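PDB 7D9E: gamma-glutamyltransferase 1 Threonine peptidase. MEROPS family T03 from Pseudomonas nitroreducens, which catalyses the transfer of gamma-glutamyl groups from donors such as glutathione to amino acids or peptides, and hydrolyses glutathione to glutamate and cysteinylglycine. Local coordinates for residues 42-47 against 60-65; 52-57 against 94-99. All blocks are in the same frame, centred on the assembly; numbering follows the deposited sequence.

Contact 1: residues 42-47 against 60-65; sequences DDFSSK and DANAIE. With DON (6-diazenyl-5-oxo-L-norleucine), chain D.
The ring of Phe44 lies broadside to the backbone at Ile64: CA of Ile64 stands over the middle of one face, 4.0 Å from the ring centroid and 13° off the normal, a CH-pi contact. The two side chains cross at about a right angle, and CG1 of Ile64 presses on the root of the ring, 3.5 Å from Phe44 CB. At the ring edge, CD1 of Phe44 comes 3.4 Å from the carbonyl O of Asn62. With its CG anti to the backbone N (chi1 -170°), Asn62 extends its amide to the backbone of Asp43, where ND2 donates to Asp43 O over 2.9 Å, on a lone pair of that carbonyl and nearly in the amide plane. OD1 of Asn62 accepts from the backbone N of Leu71, which fixes the rotation of the amide. Asn62 is the third residue of a type I beta turn, Asp60 to Ala63, and its carbonyl O receives the N-H of Ser45 from above the carbonyl plane. A water bridges the two segments, donating to Ser45 O and accepting from Ile64 N. All this lies in the long loop between strands 13-19 and 77-81 of this gamma-glutamyltransferase of the Ntn-hydrolase clan, and the bond to Asp43 O probably helps to hold the backbone that carries a ligand-binding carboxylate. Asp43 turns its side chain from Asn62 to the inhibitor DON, whose amino N donates to OD2 at 2.6 Å. Arg94 of the other chain forms a salt bridge to the same oxygen and would probably ease its repulsion from nearby Glu40.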
ATOM      1  N   ASP B  42      -8.832   7.016  -8.870  1.00 21.68           N
ATOM      2  CA  ASP B  42      -9.952   6.122  -8.609  1.00 20.33           C
ATOM      3  C   ASP B  42     -10.144   5.840  -7.122  1.00 24.29           C
ATOM      4  O   ASP B  42     -11.176   5.283  -6.730  1.00 21.45           O
ATOM      5  CB  ASP B  42      -9.792   4.800  -9.361  1.00 21.22           C
ATOM      6  CG  ASP B  42     -11.042   3.945  -9.277  1.00 23.04           C
ATOM      7  OD1 ASP B  42     -12.079   4.370  -9.827  1.00 28.20           O
ATOM      8  OD2 ASP B  42     -11.004   2.836  -8.691  1.00 23.81           O
ATOM      9  N   ASP B  43      -9.186   6.196  -6.284  1.00 19.27           N
ATOM     10  CA  ASP B  43      -9.349   6.028  -4.849  1.00 19.68           C
ATOM     11  C   ASP B  43     -10.223   7.112  -4.218  1.00 20.52           C
ATOM     12  O   ASP B  43     -10.643   6.942  -3.067  1.00 20.73           O
ATOM     13  CB  ASP B  43      -7.977   5.997  -4.207  1.00 19.32           C
ATOM     14  CG  ASP B  43      -7.331   4.617  -4.255  1.00 23.59           C
ATOM     15  OD1 ASP B  43      -7.974   3.626  -4.720  1.00 24.90           O
ATOM     16  OD2 ASP B  43      -6.155   4.512  -3.863  1.00 26.36           O
ATOM     17  N   PHE B  44     -10.492   8.212  -4.912  1.00 19.21           N
ATOM     18  CA  PHE B  44     -11.523   9.117  -4.436  1.00 19.89           C
ATOM     19  C   PHE B  44     -12.894   8.461  -4.613  1.00 22.46           C
ATOM     20  O   PHE B  44     -13.061   7.518  -5.397  1.00 25.61           O
ATOM     21  CB  PHE B  44     -11.555  10.400  -5.258  1.00 20.25           C
ATOM     22  CG  PHE B  44     -10.469  11.399  -4.940  1.00 18.57           C
ATOM     23  CD1 PHE B  44     -10.376  11.991  -3.706  1.00 18.99           C
ATOM     24  CD2 PHE B  44      -9.562  11.765  -5.936  1.00 19.99           C
ATOM     25  CE1 PHE B  44      -9.388  12.954  -3.441  1.00 18.41           C
ATOM     26  CE2 PHE B  44      -8.578  12.724  -5.676  1.00 20.27           C
ATOM     27  CZ  PHE B  44      -8.500  13.313  -4.438  1.00 18.60           C
ATOM     28  N   SER B  45     -13.889   8.975  -3.905  1.00 22.95           N
ATOM     29  CA  SER B  45     -15.278   8.688  -4.244  1.00 25.23           C
ATOM     30  C   SER B  45     -15.654   9.504  -5.483  1.00 25.65           C
ATOM     31  O   SER B  45     -15.576  10.736  -5.464  1.00 29.42           O
ATOM     32  CB  SER B  45     -16.184   9.040  -3.067  1.00 34.05           C
ATOM     33  OG  SER B  45     -17.538   8.747  -3.372  1.00 37.15           O
ATOM     34  N   SER B  46     -16.038   8.821  -6.568  1.00 26.71           N
ATOM     35  CA  SER B  46     -16.439   9.505  -7.795  1.00 30.74           C
ATOM     36  C   SER B  46     -17.887   9.962  -7.746  1.00 30.92           C
ATOM     37  O   SER B  46     -18.273  10.874  -8.485  1.00 33.10           O
ATOM     38  CB  SER B  46     -16.289   8.563  -8.995  1.00 34.07           C
ATOM     39  OG  SER B  46     -14.947   8.152  -9.184  1.00 40.37           O
ATOM     40  N   LYS B  47     -18.700   9.324  -6.914  1.00 32.62           N
ATOM     41  CA  LYS B  47     -20.125   9.530  -6.777  1.00 36.30           C
ATOM     42  C   LYS B  47     -20.489   8.902  -5.438  1.00 50.09           C
ATOM     43  O   LYS B  47     -20.114   7.751  -5.174  1.00 39.96           O
ATOM     44  CB  LYS B  47     -20.887   8.853  -7.911  1.00 39.13           C
ATOM     45  CG  LYS B  47     -22.339   9.273  -8.008  1.00 45.36           C
ATOM     46  CD  LYS B  47     -23.073   8.468  -9.067  1.00 46.93           C
ATOM     47  N   ASP B  60     -18.654  12.602   1.193  1.00 33.86           N
ATOM     48  CA  ASP B  60     -18.040  13.925   1.103  1.00 32.57           C
ATOM     49  C   ASP B  60     -16.590  13.929   1.569  1.00 29.96           C
ATOM     50  O   ASP B  60     -15.745  14.593   0.961  1.00 28.13           O
ATOM     51  CB  ASP B  60     -18.848  14.929   1.925  1.00 35.30           C
ATOM     52  N   ALA B  61     -16.274  13.210   2.653  1.00 30.26           N
ATOM     53  CA  ALA B  61     -14.918  13.288   3.184  1.00 28.56           C
ATOM     54  C   ALA B  61     -13.874  12.893   2.156  1.00 25.97           C
ATOM     55  O   ALA B  61     -12.765  13.441   2.157  1.00 24.65           O
ATOM     56  CB  ALA B  61     -14.769  12.401   4.422  1.00 29.85           C
ATOM     57  N   ASN B  62     -14.193  11.949   1.263  1.00 25.59           N
ATOM     58  CA  ASN B  62     -13.251  11.476   0.261  1.00 23.55           C
ATOM     59  C   ASN B  62     -13.670  11.839  -1.156  1.00 23.16           C
ATOM     60  O   ASN B  62     -13.244  11.169  -2.101  1.00 22.18           O
ATOM     61  CB  ASN B  62     -13.054   9.960   0.419  1.00 23.76           C
ATOM     62  CG  ASN B  62     -11.923   9.422  -0.426  1.00 22.03           C
ATOM     63  OD1 ASN B  62     -10.861  10.031  -0.552  1.00 20.80           O
ATOM     64  ND2 ASN B  62     -12.143   8.245  -1.018  1.00 22.35           N
ATOM     65  N   ALA B  63     -14.472  12.898  -1.312  1.00 21.37           N
ATOM     66  CA  ALA B  63     -14.809  13.426  -2.625  1.00 18.94           C
ATOM     67  C   ALA B  63     -13.594  14.087  -3.267  1.00 21.23           C
ATOM     68  O   ALA B  63     -12.664  14.540  -2.581  1.00 23.61           O
ATOM     69  CB  ALA B  63     -15.908  14.484  -2.491  1.00 24.64           C
ATOM     70  N   ILE B  64     -13.623  14.170  -4.605  1.00 23.37           N
ATOM     71  CA  ILE B  64     -12.546  14.820  -5.344  1.00 19.94           C
ATOM     72  C   ILE B  64     -12.526  16.309  -5.029  1.00 20.95           C
ATOM     73  O   ILE B  64     -13.553  17.000  -5.112  1.00 24.20           O
ATOM     74  CB  ILE B  64     -12.712  14.584  -6.858  1.00 22.27           C
ATOM     75  CG1 ILE B  64     -12.754  13.087  -7.165  1.00 24.52           C
ATOM     76  CG2 ILE B  64     -11.609  15.293  -7.642  1.00 24.46           C
ATOM     77  CD1 ILE B  64     -13.217  12.757  -8.592  1.00 24.35           C
ATOM     78  N   GLU B  65     -11.334  16.830  -4.713  1.00 22.60           N
ATOM     79  CA  GLU B  65     -11.125  18.274  -4.582  1.00 23.84           C
ATOM     80  C   GLU B  65      -9.714  18.545  -5.081  1.00 21.02           C
ATOM     81  O   GLU B  65      -8.813  17.719  -4.838  1.00 21.66           O
ATOM     82  CB  GLU B  65     -11.242  18.732  -3.116  1.00 25.03           C
ATOM     83  CG  GLU B  65     -12.617  18.489  -2.463  1.00 27.64           C
ATOM     84  CD  GLU B  65     -12.691  18.991  -1.016  1.00 31.10           C
ATOM     85  OE1 GLU B  65     -12.709  20.228  -0.830  1.00 35.67           O
ATOM     86  OE2 GLU B  65     -12.770  18.163  -0.074  1.00 31.83           O
TER
HETATM   87  O   DON D 701      -3.884   3.368  -1.937  1.00 17.87           O
HETATM   88  C   DON D 701      -4.683   2.286  -1.964  1.00 21.56           C
HETATM   89  OXT DON D 701      -5.240   1.930  -0.931  1.00 21.60           O
HETATM   90  CA  DON D 701      -4.652   1.595  -3.314  1.00 25.06           C
HETATM   91  N   DON D 701      -4.558   2.549  -4.397  1.00 20.83           N
HETATM   92  CB  DON D 701      -3.509   0.572  -3.137  1.00 24.65           C
HETATM   93  C1E DON D 701      -3.164  -0.117  -4.422  1.00 31.15           C
HETATM   94  C1D DON D 701      -2.252  -1.270  -4.093  1.00 41.76           C
HETATM   95  O1J DON D 701      -1.865  -1.499  -2.935  1.00 54.71           O
HETATM   96  O   HOH W   1     -15.989  13.319  -6.104  1.00 25.33           O

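Contact 2: residues 52-57 against 94-99; sequences NAFGVV and GSRIFT. With DON (6-diazenyl-5-oxo-L-norleucine), chain D.
Phe54 lays its ring flat against Gly94, whose CA sits 3.5 Å from Phe54 CE1 and 15° off the ring normal, a CH-pi contact displaced toward the rim. A beta carbon on Gly94 would collide with this ring, and the residue's positive phi favours glycine as well. Apolar contact continues beside it, where CG1 of Val56 meets CB of Ser95 at 3.6 Å. The polar contacts gather round the carbonyl O of Phe54: NH1 of Arg96 gives it a weak, bent bond (3.2 Å, 126°) in the guanidinium plane, and Gln127 NE2 donates too. Ser95 OG, set between the backbone N and the carbonyl carbon (chi1 60°), also accepts from NH1 and is hydrogen-bonded to Gln127 OE1, while NE is held by Gln160. Within 52-57, a type I turn overlaps an Asx turn, Asn52 OD1 taking the N-H groups of Phe54 and Val56 from opposite faces of its carboxamide plane. The turn packs against the glycine-led entry to helix 97-109, where Gly94 and Ile97 line the DON pocket; CD1 of Ile97 approaches DON O1J to 3.5 Å. An alanine in place of Phe54 would probably open a gap over Gly94 and leave this pocket-lining backbone less firmly backed.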
ATOM      1  N   ASN B  52     -15.718   1.815  -5.886  1.00 31.64           N
ATOM      2  CA  ASN B  52     -14.584   1.954  -6.790  1.00 29.76           C
ATOM      3  C   ASN B  52     -14.041   0.569  -7.155  1.00 32.44           C
ATOM      4  O   ASN B  52     -14.697  -0.447  -6.923  1.00 32.70           O
ATOM      5  CB  ASN B  52     -13.529   2.868  -6.155  1.00 31.00           C
ATOM      6  CG  ASN B  52     -12.682   2.143  -5.136  1.00 26.40           C
ATOM      7  OD1 ASN B  52     -13.017   1.042  -4.701  1.00 29.32           O
ATOM      8  ND2 ASN B  52     -11.581   2.769  -4.740  1.00 30.14           N
ATOM      9  N   ALA B  53     -12.829   0.523  -7.718  1.00 29.43           N
ATOM     10  CA  ALA B  53     -12.280  -0.728  -8.228  1.00 31.74           C
ATOM     11  C   ALA B  53     -12.090  -1.776  -7.139  1.00 31.18           C
ATOM     12  O   ALA B  53     -12.084  -2.974  -7.447  1.00 33.31           O
ATOM     13  CB  ALA B  53     -10.939  -0.444  -8.919  1.00 41.03           C
ATOM     14  N   PHE B  54     -11.939  -1.363  -5.883  1.00 30.50           N
ATOM     15  CA  PHE B  54     -11.767  -2.298  -4.776  1.00 38.97           C
ATOM     16  C   PHE B  54     -13.066  -2.552  -4.023  1.00 36.92           C
ATOM     17  O   PHE B  54     -13.053  -3.222  -2.987  1.00 36.64           O
ATOM     18  CB  PHE B  54     -10.686  -1.789  -3.824  1.00 33.51           C
ATOM     19  CG  PHE B  54      -9.300  -1.902  -4.381  1.00 31.10           C
ATOM     20  CD1 PHE B  54      -8.715  -3.142  -4.566  1.00 39.10           C
ATOM     21  CD2 PHE B  54      -8.593  -0.766  -4.753  1.00 36.45           C
ATOM     22  CE1 PHE B  54      -7.437  -3.250  -5.097  1.00 45.05           C
ATOM     23  CE2 PHE B  54      -7.321  -0.873  -5.283  1.00 32.66           C
ATOM     24  CZ  PHE B  54      -6.743  -2.110  -5.456  1.00 37.42           C
ATOM     25  N   GLY B  55     -14.185  -2.037  -4.526  1.00 35.06           N
ATOM     26  CA  GLY B  55     -15.468  -2.278  -3.908  1.00 37.88           C
ATOM     27  C   GLY B  55     -15.792  -1.377  -2.742  1.00 37.46           C
ATOM     28  O   GLY B  55     -16.787  -1.625  -2.055  1.00 40.24           O
ATOM     29  N   VAL B  56     -14.986  -0.339  -2.493  1.00 34.45           N
ATOM     30  CA  VAL B  56     -15.181   0.525  -1.336  1.00 34.22           C
ATOM     31  C   VAL B  56     -15.914   1.786  -1.765  1.00 33.32           C
ATOM     32  O   VAL B  56     -15.807   2.242  -2.912  1.00 31.85           O
ATOM     33  CB  VAL B  56     -13.852   0.844  -0.617  1.00 32.34           C
ATOM     34  CG1 VAL B  56     -13.217  -0.439  -0.093  1.00 34.13           C
ATOM     35  CG2 VAL B  56     -12.891   1.585  -1.527  1.00 32.01           C
ATOM     36  N   VAL B  57     -16.676   2.350  -0.835  1.00 34.67           N
ATOM     37  CA  VAL B  57     -17.530   3.496  -1.112  1.00 36.37           C
ATOM     38  C   VAL B  57     -17.116   4.672  -0.237  1.00 42.63           C
ATOM     39  O   VAL B  57     -16.324   4.546   0.697  1.00 32.72           O
ATOM     40  CB  VAL B  57     -19.028   3.169  -0.919  1.00 38.71           C
ATOM     41  CG1 VAL B  57     -19.441   2.032  -1.842  1.00 40.57           C
ATOM     42  CG2 VAL B  57     -19.334   2.816   0.536  1.00 41.06           C
ATOM     43  N   GLY B  94      -4.884  -3.364  -2.026  1.00 22.80           N
ATOM     44  CA  GLY B  94      -6.005  -2.433  -1.998  1.00 28.34           C
ATOM     45  C   GLY B  94      -6.731  -2.469  -0.673  1.00 19.68           C
ATOM     46  O   GLY B  94      -6.126  -2.360   0.400  1.00 21.07           O
ATOM     47  N   SER B  95      -8.068  -2.637  -0.725  1.00 21.17           N
ATOM     48  CA  SER B  95      -8.825  -2.579   0.513  1.00 20.55           C
ATOM     49  C   SER B  95      -8.581  -3.783   1.420  1.00 21.19           C
ATOM     50  O   SER B  95      -9.087  -3.791   2.553  1.00 21.57           O
ATOM     51  CB  SER B  95     -10.322  -2.473   0.224  1.00 21.93           C
ATOM     52  OG  SER B  95     -10.772  -3.601  -0.516  1.00 24.37           O
ATOM     53  N   ARG B  96      -7.797  -4.779   0.987  1.00 17.12           N
ATOM     54  CA  ARG B  96      -7.443  -5.904   1.832  1.00 15.72           C
ATOM     55  C   ARG B  96      -6.169  -5.664   2.638  1.00 14.41           C
ATOM     56  O   ARG B  96      -5.766  -6.521   3.412  1.00 15.15           O
ATOM     57  CB  ARG B  96      -7.187  -7.155   0.993  1.00 16.65           C
ATOM     58  CG  ARG B  96      -8.364  -7.754   0.186  1.00 17.43           C
ATOM     59  CD  ARG B  96      -9.197  -6.812  -0.622  1.00 20.86           C
ATOM     60  NE  ARG B  96     -10.061  -7.607  -1.502  1.00 20.96           N
ATOM     61  CZ  ARG B  96     -10.979  -7.135  -2.322  1.00 24.30           C
ATOM     62  NH1 ARG B  96     -11.246  -5.832  -2.400  1.00 25.01           N
ATOM     63  NH2 ARG B  96     -11.677  -7.992  -3.054  1.00 24.17           N
ATOM     64  N   ILE B  97      -5.511  -4.530   2.464  1.00 15.32           N
ATOM     65  CA  ILE B  97      -4.179  -4.362   3.042  1.00 14.97           C
ATOM     66  C   ILE B  97      -4.225  -4.441   4.556  1.00 13.90           C
ATOM     67  O   ILE B  97      -3.427  -5.151   5.172  1.00 14.48           O
ATOM     68  CB  ILE B  97      -3.554  -3.036   2.570  1.00 15.74           C
ATOM     69  CG1 ILE B  97      -3.116  -3.133   1.113  1.00 15.55           C
ATOM     70  CG2 ILE B  97      -2.370  -2.657   3.504  1.00 16.57           C
ATOM     71  CD1 ILE B  97      -2.689  -1.826   0.501  1.00 17.38           C
ATOM     72  N   PHE B  98      -5.097  -3.641   5.182  1.00 15.31           N
ATOM     73  CA  PHE B  98      -5.072  -3.591   6.640  1.00 13.94           C
ATOM     74  C   PHE B  98      -5.726  -4.821   7.247  1.00 14.86           C
ATOM     75  O   PHE B  98      -5.348  -5.222   8.353  1.00 16.86           O
ATOM     76  CB  PHE B  98      -5.610  -2.268   7.165  1.00 16.73           C
ATOM     77  CG  PHE B  98      -6.946  -1.865   6.635  1.00 16.90           C
ATOM     78  CD1 PHE B  98      -8.098  -2.425   7.149  1.00 18.28           C
ATOM     79  CD2 PHE B  98      -7.039  -0.881   5.656  1.00 17.00           C
ATOM     80  CE1 PHE B  98      -9.341  -2.041   6.670  1.00 20.71           C
ATOM     81  CE2 PHE B  98      -8.284  -0.466   5.185  1.00 19.98           C
ATOM     82  CZ  PHE B  98      -9.433  -1.055   5.702  1.00 20.27           C
ATOM     83  N   THR B  99      -6.680  -5.460   6.555  1.00 16.50           N
ATOM     84  CA  THR B  99      -7.171  -6.726   7.092  1.00 16.22           C
ATOM     85  C   THR B  99      -6.113  -7.817   6.986  1.00 15.04           C
ATOM     86  O   THR B  99      -6.048  -8.699   7.863  1.00 15.95           O
ATOM     87  CB  THR B  99      -8.488  -7.175   6.450  1.00 17.76           C
ATOM     88  OG1 THR B  99      -8.299  -7.417   5.065  1.00 16.88           O
ATOM     89  CG2 THR B  99      -9.609  -6.145   6.701  1.00 18.01           C
TER
HETATM   90  O   DON D 701      -3.884   3.368  -1.937  1.00 17.87           O
HETATM   91  C   DON D 701      -4.683   2.286  -1.964  1.00 21.56           C
HETATM   92  OXT DON D 701      -5.240   1.930  -0.931  1.00 21.60           O
HETATM   93  CA  DON D 701      -4.652   1.595  -3.314  1.00 25.06           C
HETATM   94  N   DON D 701      -4.558   2.549  -4.397  1.00 20.83           N
HETATM   95  CB  DON D 701      -3.509   0.572  -3.137  1.00 24.65           C
HETATM   96  C1E DON D 701      -3.164  -0.117  -4.422  1.00 31.15           C
HETATM   97  C1D DON D 701      -2.252  -1.270  -4.093  1.00 41.76           C
HETATM   98  O1J DON D 701      -1.865  -1.499  -2.935  1.00 54.71           O
HETATM   99  O   HOH W   2     -13.348  -6.128  -4.763  1.00 36.78           O

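Overall arrangement
Both contacts are largely buried and both touch DON, their centres about 14 Å apart. Contact 1 joins two parts of one long loop; contact 2 ties the same loop to the start of helix 97-109, nearer the centre of the chain. Their segments alternate along the sequence, and they meet directly: Asp42 OD2 probably accepts from Ala53 N, and Asp42 O from Asn52 ND2. Contact 1 relies on two firm hydrogen bonds as well as its aromatic face, whereas contact 2 leans on close ring-to-glycine packing with one weak bond across. At the ligand, contact 1 supplies a carboxylate for the amino group, and contact 2 supplies part of the pocket wall. The other chain packs beside both.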